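Local coordinates for protein N-acetylglucosamine 2-epimerase (PDB 3GT5) that probably isomerises a sugar, as a member of the N-acylglucosamine 2-epimerase family, at residues 108-113 against 162-167; 147-152 against 195-200. All blocks are in the same frame, centred on the assembly; numbering follows the deposited sequence.

Contact 1: 108-113 against 162-167; sequences DTNHCY and AQWNFT
Asn110 lays its carboxamide nearly flat over one face of the Trp164 indole, and this is the tight part of the contact. The two planes are only 12° apart. ND2 comes within 3.4 Å of Trp164 CZ3, toward the rim of the six-membered ring, and CG is almost as close, at 3.5 Å from the same carbon. With chi1 at -74°, CG of Asn110 stands beside the backbone N and opposite the carbonyl carbon, which carries the amide out to the indole. Two polar partners of ND2 also restrict how the amide can turn: the backbone O of Asp161, and a water 2.9 Å from ND2 that itself donates to Ala162 O.

The other end is looser, a single methyl-carboxylate touch and a water bridge at an exposed residue. Asp108 meets the loop through carboxylate OD2, which lies 3.4 Å from the methyl CB of Ala162. Its OD1 accepts from a second water at 2.7 Å, and that water in turn accepts from Ala162 N at 2.8 Å. Each water thus joins a side chain of 108-113 to a backbone polar atom of Ala162.

The contact lies where strands 104-111 and 155-160 pair antiparallel, at the point where the second runs out into the loop 162-167. Its chemistry implies a division of labour: the buried amide spends its N-H groups on a carbonyl and a water while its flat face covers the indole, and solvent-mediated bonds reach both backbone polar groups of Ala162.

Contact 2: 147-152 against 195-200; sequences HFWDAE and LERALV
Strand 149-150 and helix 192-211 stay well apart as backbones, Trp149 and Arg197 being the nearest pair with CA atoms 10.6 Å from each other, so long side chains must span the gap. They do so from opposite directions. The guanidinium of Arg197 lies flat on the indole of Trp149, with planes 4° apart and centres separated by 3.6 Å, a stacked cation-pi pair. Its CZ sits over the six-membered ring, 16° from the ring normal, while NH1 reaches in to 3.4 Å from CD2 at the ring fusion. Bends at chi2 and chi3 fold the arginine chain so that CD also rides over the same face, 3.6 Å from Trp149 CH2, adding a CH-pi contact. Val200, about one helical turn on, meets the indole differently: its CG1 approaches CH2 at the ring edge, 4.2 Å away.

The cation has polar partners too. NH1 forms a salt bridge with Glu145 and a hydrogen bond with Tyr156 OH, which would limit rotation of the guanidinium over the ring and partly balance its charge.

This surface contact ties one of the two edge strands of the antiparallel sheet to helix 192-211, part of a helical body consistent with the (α/α)6 barrel of this family. Tyr156, on the adjoining strand 155-160, also meets the Trp149 ring, whereas on the helix Leu195 and Ala198 pack against helices 172-189 and 247-263.

In the fold
Contacts 1 and 2 have centres about 18 Å apart and meet directly between segments 162-167 and 147-152. There the Trp164 ring stacks on His147, with Trp164 CD1 3.4 Å from His147 CE1, and Phe166 meets Phe148 edge-to-face. The same antiparallel sheet serves both: contact 1 lies where strand 104-111 ends, and contact 2 begins on the edge strand 149-150, with strand 155-160 between them. Along the chain their segments alternate, so each pairing encloses one segment of the other. Both belong to the epimerase fold, their centres about 20 Å and about 19 Å from the centre of the chain. With no ligand to locate a sugar site, neither contact can be assigned a catalytic role.

Contact 1: 108-113 against 162-167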
ATOM      1  N   ASP A 108     -19.720  -2.761   8.724  1.00 24.09           N
ATOM      2  CA  ASP A 108     -19.106  -3.904   9.392  1.00 24.27           C
ATOM      3  C   ASP A 108     -18.693  -5.001   8.408  1.00 23.27           C
ATOM      4  O   ASP A 108     -18.397  -6.109   8.834  1.00 23.68           O
ATOM      5  CB  ASP A 108     -20.067  -4.498  10.448  1.00 25.83           C
ATOM      6  CG  ASP A 108     -21.340  -5.093   9.832  1.00 29.49           C
ATOM      7  OD1 ASP A 108     -21.507  -5.085   8.585  1.00 33.27           O
ATOM      8  OD2 ASP A 108     -22.174  -5.602  10.608  1.00 33.78           O
ATOM      9  N   THR A 109     -18.673  -4.679   7.121  1.00 21.53           N
ATOM     10  CA  THR A 109     -18.199  -5.613   6.080  1.00 20.67           C
ATOM     11  C   THR A 109     -16.784  -6.038   6.364  1.00 20.57           C
ATOM     12  O   THR A 109     -15.933  -5.198   6.677  1.00 20.59           O
ATOM     13  CB  THR A 109     -18.246  -4.996   4.700  1.00 21.30           C
ATOM     14  OG1 THR A 109     -19.572  -4.549   4.428  1.00 22.64           O
ATOM     15  CG2 THR A 109     -17.812  -6.026   3.620  1.00 21.59           C
ATOM     16  N   ASN A 110     -16.546  -7.348   6.264  1.00 20.24           N
ATOM     17  CA  ASN A 110     -15.229  -7.948   6.492  1.00 20.36           C
ATOM     18  C   ASN A 110     -14.403  -8.031   5.214  1.00 20.05           C
ATOM     19  O   ASN A 110     -14.604  -8.886   4.391  1.00 21.79           O
ATOM     20  CB  ASN A 110     -15.386  -9.333   7.144  1.00 20.71           C
ATOM     21  CG  ASN A 110     -15.781  -9.239   8.606  1.00 22.24           C
ATOM     22  OD1 ASN A 110     -15.115  -8.572   9.377  1.00 21.83           O
ATOM     23  ND2 ASN A 110     -16.863  -9.939   9.004  1.00 21.41           N
ATOM     24  N   HIS A 111     -13.516  -7.063   5.039  1.00 19.47           N
ATOM     25  CA  HIS A 111     -12.710  -6.943   3.839  1.00 19.79           C
ATOM     26  C   HIS A 111     -11.357  -7.554   4.041  1.00 18.86           C
ATOM     27  O   HIS A 111     -10.655  -7.198   4.954  1.00 19.24           O
ATOM     28  CB  HIS A 111     -12.550  -5.463   3.488  1.00 19.42           C
ATOM     29  CG  HIS A 111     -13.734  -4.896   2.797  1.00 20.94           C
ATOM     30  ND1 HIS A 111     -14.040  -5.180   1.482  1.00 24.24           N
ATOM     31  CD2 HIS A 111     -14.697  -4.054   3.238  1.00 23.39           C
ATOM     32  CE1 HIS A 111     -15.135  -4.524   1.139  1.00 26.23           C
ATOM     33  NE2 HIS A 111     -15.554  -3.832   2.188  1.00 23.08           N
ATOM     34  N   CYS A 112     -10.969  -8.465   3.167  1.00 18.05           N
ATOM     35  CA  CYS A 112      -9.611  -9.007   3.183  1.00 17.97           C
ATOM     36  C   CYS A 112      -8.578  -7.880   3.077  1.00 18.15           C
ATOM     37  O   CYS A 112      -7.509  -7.966   3.683  1.00 18.46           O
ATOM     38  CB  CYS A 112      -9.432  -9.966   2.021  1.00 18.86           C
ATOM     39  SG  CYS A 112      -7.910 -10.910   2.261  1.00 23.41           S
ATOM     40  N   TYR A 113      -8.888  -6.850   2.283  1.00 17.45           N
ATOM     41  CA  TYR A 113      -8.006  -5.692   2.154  1.00 18.03           C
ATOM     42  C   TYR A 113      -7.703  -5.094   3.537  1.00 17.74           C
ATOM     43  O   TYR A 113      -6.547  -4.772   3.855  1.00 17.96           O
ATOM     44  CB  TYR A 113      -8.683  -4.682   1.220  1.00 18.93           C
ATOM     45  CG  TYR A 113      -7.824  -3.518   0.800  1.00 17.55           C
ATOM     46  CD1 TYR A 113      -7.284  -3.436  -0.493  1.00 22.67           C
ATOM     47  CD2 TYR A 113      -7.545  -2.475   1.719  1.00 18.20           C
ATOM     48  CE1 TYR A 113      -6.512  -2.375  -0.865  1.00 20.06           C
ATOM     49  CE2 TYR A 113      -6.776  -1.434   1.351  1.00 18.58           C
ATOM     50  CZ  TYR A 113      -6.256  -1.378   0.067  1.00 18.98           C
ATOM     51  OH  TYR A 113      -5.478  -0.316  -0.329  1.00 23.68           O
ATOM     52  N   ALA A 162     -20.864  -9.698   7.959  1.00 24.86           N
ATOM     53  CA  ALA A 162     -20.538  -9.912   9.389  1.00 26.30           C
ATOM     54  C   ALA A 162     -20.758 -11.358   9.922  1.00 26.63           C
ATOM     55  O   ALA A 162     -20.168 -11.741  10.925  1.00 26.58           O
ATOM     56  CB  ALA A 162     -21.273  -8.869  10.253  1.00 27.01           C
ATOM     57  N   GLN A 163     -21.555 -12.167   9.215  1.00 26.68           N
ATOM     58  CA  GLN A 163     -21.650 -13.615   9.479  1.00 27.57           C
ATOM     59  C   GLN A 163     -20.780 -14.504   8.550  1.00 25.84           C
ATOM     60  O   GLN A 163     -20.955 -15.724   8.489  1.00 25.03           O
ATOM     61  CB  GLN A 163     -23.107 -14.038   9.366  1.00 28.38           C
ATOM     62  CG  GLN A 163     -23.947 -13.659  10.546  1.00 32.87           C
ATOM     63  CD  GLN A 163     -25.270 -14.422  10.553  1.00 38.25           C
ATOM     64  OE1 GLN A 163     -26.046 -14.346   9.594  1.00 42.47           O
ATOM     65  NE2 GLN A 163     -25.527 -15.176  11.634  1.00 44.32           N
ATOM     66  N   TRP A 164     -19.817 -13.888   7.838  1.00 23.85           N
ATOM     67  CA  TRP A 164     -18.832 -14.572   7.019  1.00 22.46           C
ATOM     68  C   TRP A 164     -19.390 -15.184   5.739  1.00 21.43           C
ATOM     69  O   TRP A 164     -18.861 -16.166   5.238  1.00 21.14           O
ATOM     70  CB  TRP A 164     -18.031 -15.602   7.821  1.00 23.14           C
ATOM     71  CG  TRP A 164     -17.444 -15.035   9.066  1.00 22.28           C
ATOM     72  CD1 TRP A 164     -17.792 -15.332  10.343  1.00 25.31           C
ATOM     73  CD2 TRP A 164     -16.388 -14.070   9.151  1.00 22.20           C
ATOM     74  NE1 TRP A 164     -17.030 -14.603  11.222  1.00 25.37           N
ATOM     75  CE2 TRP A 164     -16.150 -13.831  10.515  1.00 23.98           C
ATOM     76  CE3 TRP A 164     -15.604 -13.410   8.206  1.00 23.28           C
ATOM     77  CZ2 TRP A 164     -15.170 -12.940  10.964  1.00 25.01           C
ATOM     78  CZ3 TRP A 164     -14.629 -12.540   8.650  1.00 21.96           C
ATOM     79  CH2 TRP A 164     -14.431 -12.300  10.014  1.00 24.45           C
ATOM     80  N   ASN A 165     -20.423 -14.559   5.194  1.00 20.94           N
ATOM     81  CA  ASN A 165     -20.965 -14.971   3.908  1.00 21.35           C
ATOM     82  C   ASN A 165     -20.241 -14.204   2.849  1.00 20.26           C
ATOM     83  O   ASN A 165     -20.361 -12.982   2.797  1.00 20.45           O
ATOM     84  CB  ASN A 165     -22.448 -14.667   3.800  1.00 21.73           C
ATOM     85  CG  ASN A 165     -23.282 -15.514   4.752  1.00 22.53           C
ATOM     86  OD1 ASN A 165     -23.278 -16.749   4.682  1.00 24.12           O
ATOM     87  ND2 ASN A 165     -23.976 -14.860   5.629  1.00 23.13           N
ATOM     88  N   PHE A 166     -19.510 -14.912   2.010  1.00 21.17           N
ATOM     89  CA  PHE A 166     -18.661 -14.277   1.003  1.00 20.36           C
ATOM     90  C   PHE A 166     -19.404 -13.927  -0.249  1.00 20.71           C
ATOM     91  O   PHE A 166     -20.379 -14.588  -0.613  1.00 21.92           O
ATOM     92  CB  PHE A 166     -17.440 -15.120   0.686  1.00 20.76           C
ATOM     93  CG  PHE A 166     -16.374 -14.990   1.726  1.00 19.77           C
ATOM     94  CD1 PHE A 166     -16.418 -15.749   2.874  1.00 19.97           C
ATOM     95  CD2 PHE A 166     -15.350 -14.068   1.577  1.00 18.70           C
ATOM     96  CE1 PHE A 166     -15.454 -15.590   3.854  1.00 17.72           C
ATOM     97  CE2 PHE A 166     -14.396 -13.907   2.560  1.00 18.21           C
ATOM     98  CZ  PHE A 166     -14.456 -14.675   3.701  1.00 17.36           C
ATOM     99  N   THR A 167     -18.973 -12.839  -0.891  1.00 21.09           N
ATOM    100  CA  THR A 167     -19.365 -12.583  -2.290  1.00 19.98           C
ATOM    101  C   THR A 167     -18.532 -13.421  -3.271  1.00 19.63           C
ATOM    102  O   THR A 167     -17.525 -14.037  -2.913  1.00 20.13           O
ATOM    103  CB  THR A 167     -19.235 -11.085  -2.652  1.00 20.10           C
ATOM    104  OG1 THR A 167     -17.846 -10.761  -2.811  1.00 21.15           O
ATOM    105  CG2 THR A 167     -19.867 -10.193  -1.552  1.00 20.47           C
TER
HETATM  106  O   HOH W   1     -22.157  -7.305   7.281  1.00 35.78           O
HETATM  107  O   HOH W   2     -17.964 -10.251  11.690  1.00 34.16           O

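Contact 2: 147-152 against 195-200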
ATOM      1  N   HIS A 147     -11.498 -18.324   7.397  1.00 20.51           N
ATOM      2  CA  HIS A 147     -12.544 -17.756   6.542  1.00 19.30           C
ATOM      3  C   HIS A 147     -12.135 -17.368   5.127  1.00 17.92           C
ATOM      4  O   HIS A 147     -12.938 -17.510   4.188  1.00 20.04           O
ATOM      5  CB  HIS A 147     -13.153 -16.522   7.194  1.00 19.29           C
ATOM      6  CG  HIS A 147     -13.762 -16.775   8.533  1.00 20.97           C
ATOM      7  ND1 HIS A 147     -14.876 -17.578   8.712  1.00 23.04           N
ATOM      8  CD2 HIS A 147     -13.454 -16.272   9.753  1.00 24.06           C
ATOM      9  CE1 HIS A 147     -15.217 -17.559   9.993  1.00 22.84           C
ATOM     10  NE2 HIS A 147     -14.369 -16.781  10.646  1.00 23.53           N
ATOM     11  N   PHE A 148     -10.942 -16.802   4.965  1.00 16.22           N
ATOM     12  CA  PHE A 148     -10.579 -16.175   3.712  1.00 15.61           C
ATOM     13  C   PHE A 148      -9.730 -17.020   2.758  1.00 16.66           C
ATOM     14  O   PHE A 148      -9.791 -16.878   1.562  1.00 17.07           O
ATOM     15  CB  PHE A 148      -9.827 -14.864   3.998  1.00 15.74           C
ATOM     16  CG  PHE A 148     -10.685 -13.792   4.541  1.00 17.66           C
ATOM     17  CD1 PHE A 148     -11.240 -12.825   3.698  1.00 16.67           C
ATOM     18  CD2 PHE A 148     -10.945 -13.721   5.897  1.00 19.30           C
ATOM     19  CE1 PHE A 148     -12.029 -11.840   4.180  1.00 19.16           C
ATOM     20  CE2 PHE A 148     -11.776 -12.701   6.402  1.00 20.57           C
ATOM     21  CZ  PHE A 148     -12.308 -11.766   5.542  1.00 19.56           C
ATOM     22  N   TRP A 149      -8.857 -17.861   3.295  1.00 17.64           N
ATOM     23  CA  TRP A 149      -7.920 -18.599   2.477  1.00 17.68           C
ATOM     24  C   TRP A 149      -8.618 -19.649   1.621  1.00 19.09           C
ATOM     25  O   TRP A 149      -9.479 -20.395   2.110  1.00 19.43           O
ATOM     26  CB  TRP A 149      -6.893 -19.259   3.376  1.00 17.78           C
ATOM     27  CG  TRP A 149      -5.858 -20.026   2.658  1.00 16.56           C
ATOM     28  CD1 TRP A 149      -5.553 -21.337   2.876  1.00 20.86           C
ATOM     29  CD2 TRP A 149      -4.892 -19.548   1.685  1.00 17.14           C
ATOM     30  NE1 TRP A 149      -4.511 -21.723   2.078  1.00 19.45           N
ATOM     31  CE2 TRP A 149      -4.088 -20.645   1.334  1.00 17.55           C
ATOM     32  CE3 TRP A 149      -4.657 -18.313   1.056  1.00 16.08           C
ATOM     33  CZ2 TRP A 149      -3.040 -20.550   0.406  1.00 18.41           C
ATOM     34  CZ3 TRP A 149      -3.617 -18.221   0.138  1.00 16.45           C
ATOM     35  CH2 TRP A 149      -2.813 -19.324  -0.170  1.00 18.50           C
ATOM     36  N   ASP A 150      -8.260 -19.712   0.350  1.00 18.10           N
ATOM     37  CA  ASP A 150      -8.783 -20.765  -0.551  1.00 20.29           C
ATOM     38  C   ASP A 150      -7.598 -21.566  -1.076  1.00 21.31           C
ATOM     39  O   ASP A 150      -6.990 -21.232  -2.124  1.00 20.06           O
ATOM     40  CB  ASP A 150      -9.569 -20.071  -1.668  1.00 20.86           C
ATOM     41  CG  ASP A 150     -10.438 -21.013  -2.498  1.00 26.46           C
ATOM     42  OD1 ASP A 150     -10.373 -22.256  -2.378  1.00 31.02           O
ATOM     43  OD2 ASP A 150     -11.166 -20.420  -3.316  1.00 34.50           O
ATOM     44  N   ALA A 151      -7.267 -22.657  -0.381  1.00 22.11           N
ATOM     45  CA  ALA A 151      -6.066 -23.442  -0.734  1.00 23.50           C
ATOM     46  C   ALA A 151      -6.016 -23.932  -2.198  1.00 23.75           C
ATOM     47  O   ALA A 151      -4.945 -23.997  -2.803  1.00 25.25           O
ATOM     48  CB  ALA A 151      -5.962 -24.647   0.215  1.00 24.14           C
ATOM     49  N   GLU A 152      -7.174 -24.212  -2.781  1.00 22.87           N
ATOM     50  CA  GLU A 152      -7.284 -24.756  -4.130  1.00 23.83           C
ATOM     51  C   GLU A 152      -6.700 -23.761  -5.162  1.00 21.75           C
ATOM     52  O   GLU A 152      -6.110 -24.160  -6.179  1.00 22.06           O
ATOM     53  CB  GLU A 152      -8.778 -25.073  -4.400  1.00 25.19           C
ATOM     54  CG  GLU A 152      -9.225 -25.091  -5.825  1.00 30.54           C
ATOM     55  CD  GLU A 152     -10.619 -25.698  -6.014  1.00 34.88           C
ATOM     56  OE1 GLU A 152     -11.576 -25.322  -5.304  1.00 36.51           O
ATOM     57  OE2 GLU A 152     -10.761 -26.539  -6.920  1.00 41.72           O
ATOM     58  N   LEU A 195       6.655 -15.915   5.219  1.00 16.09           N
ATOM     59  CA  LEU A 195       7.437 -15.711   4.004  1.00 15.56           C
ATOM     60  C   LEU A 195       6.959 -16.622   2.862  1.00 15.76           C
ATOM     61  O   LEU A 195       6.848 -16.200   1.691  1.00 15.36           O
ATOM     62  CB  LEU A 195       8.914 -15.970   4.288  1.00 15.66           C
ATOM     63  CG  LEU A 195       9.866 -15.823   3.131  1.00 16.90           C
ATOM     64  CD1 LEU A 195       9.766 -14.380   2.482  1.00 16.12           C
ATOM     65  CD2 LEU A 195      11.360 -16.218   3.578  1.00 14.48           C
ATOM     66  N   GLU A 196       6.635 -17.871   3.232  1.00 15.66           N
ATOM     67  CA  GLU A 196       6.202 -18.834   2.242  1.00 17.04           C
ATOM     68  C   GLU A 196       4.803 -18.490   1.690  1.00 16.50           C
ATOM     69  O   GLU A 196       4.545 -18.656   0.486  1.00 15.67           O
ATOM     70  CB  GLU A 196       6.255 -20.243   2.799  1.00 16.98           C
ATOM     71  CG  GLU A 196       7.725 -20.652   3.124  1.00 18.36           C
ATOM     72  CD  GLU A 196       8.642 -21.031   1.966  1.00 23.38           C
ATOM     73  OE1 GLU A 196       8.225 -21.102   0.782  1.00 24.04           O
ATOM     74  OE2 GLU A 196       9.854 -21.274   2.264  1.00 23.55           O
ATOM     75  N   ARG A 197       3.950 -17.974   2.534  1.00 15.95           N
ATOM     76  CA  ARG A 197       2.616 -17.541   2.066  1.00 16.00           C
ATOM     77  C   ARG A 197       2.775 -16.347   1.153  1.00 15.89           C
ATOM     78  O   ARG A 197       2.066 -16.222   0.134  1.00 16.12           O
ATOM     79  CB  ARG A 197       1.714 -17.257   3.235  1.00 14.83           C
ATOM     80  CG  ARG A 197       0.321 -16.801   2.887  1.00 17.18           C
ATOM     81  CD  ARG A 197      -0.432 -17.782   2.024  1.00 17.94           C
ATOM     82  NE  ARG A 197      -0.511 -19.124   2.586  1.00 17.58           N
ATOM     83  CZ  ARG A 197      -1.447 -19.571   3.416  1.00 17.84           C
ATOM     84  NH1 ARG A 197      -2.417 -18.790   3.891  1.00 18.25           N
ATOM     85  NH2 ARG A 197      -1.397 -20.850   3.801  1.00 20.89           N
ATOM     86  N   ALA A 198       3.670 -15.437   1.512  1.00 15.93           N
ATOM     87  CA  ALA A 198       3.948 -14.303   0.589  1.00 16.67           C
ATOM     88  C   ALA A 198       4.377 -14.755  -0.773  1.00 16.27           C
ATOM     89  O   ALA A 198       3.944 -14.217  -1.815  1.00 15.55           O
ATOM     90  CB  ALA A 198       5.009 -13.329   1.202  1.00 15.61           C
ATOM     91  N   LEU A 199       5.246 -15.767  -0.823  1.00 15.35           N
ATOM     92  CA  LEU A 199       5.736 -16.277  -2.087  1.00 16.37           C
ATOM     93  C   LEU A 199       4.648 -16.930  -2.908  1.00 15.47           C
ATOM     94  O   LEU A 199       4.654 -16.756  -4.140  1.00 17.29           O
ATOM     95  CB  LEU A 199       6.905 -17.271  -1.887  1.00 16.86           C
ATOM     96  CG  LEU A 199       7.533 -17.776  -3.203  1.00 17.67           C
ATOM     97  CD1 LEU A 199       8.211 -16.659  -3.999  1.00 18.59           C
ATOM     98  CD2 LEU A 199       8.512 -18.993  -2.914  1.00 21.72           C
ATOM     99  N   VAL A 200       3.798 -17.735  -2.261  1.00 15.98           N
ATOM    100  CA  VAL A 200       2.642 -18.386  -2.938  1.00 16.78           C
ATOM    101  C   VAL A 200       1.741 -17.305  -3.603  1.00 15.33           C
ATOM    102  O   VAL A 200       1.407 -17.413  -4.794  1.00 15.95           O
ATOM    103  CB  VAL A 200       1.787 -19.256  -2.000  1.00 18.12           C
ATOM    104  CG1 VAL A 200       0.472 -19.739  -2.722  1.00 22.36           C
ATOM    105  CG2 VAL A 200       2.578 -20.474  -1.464  1.00 21.43           C
TER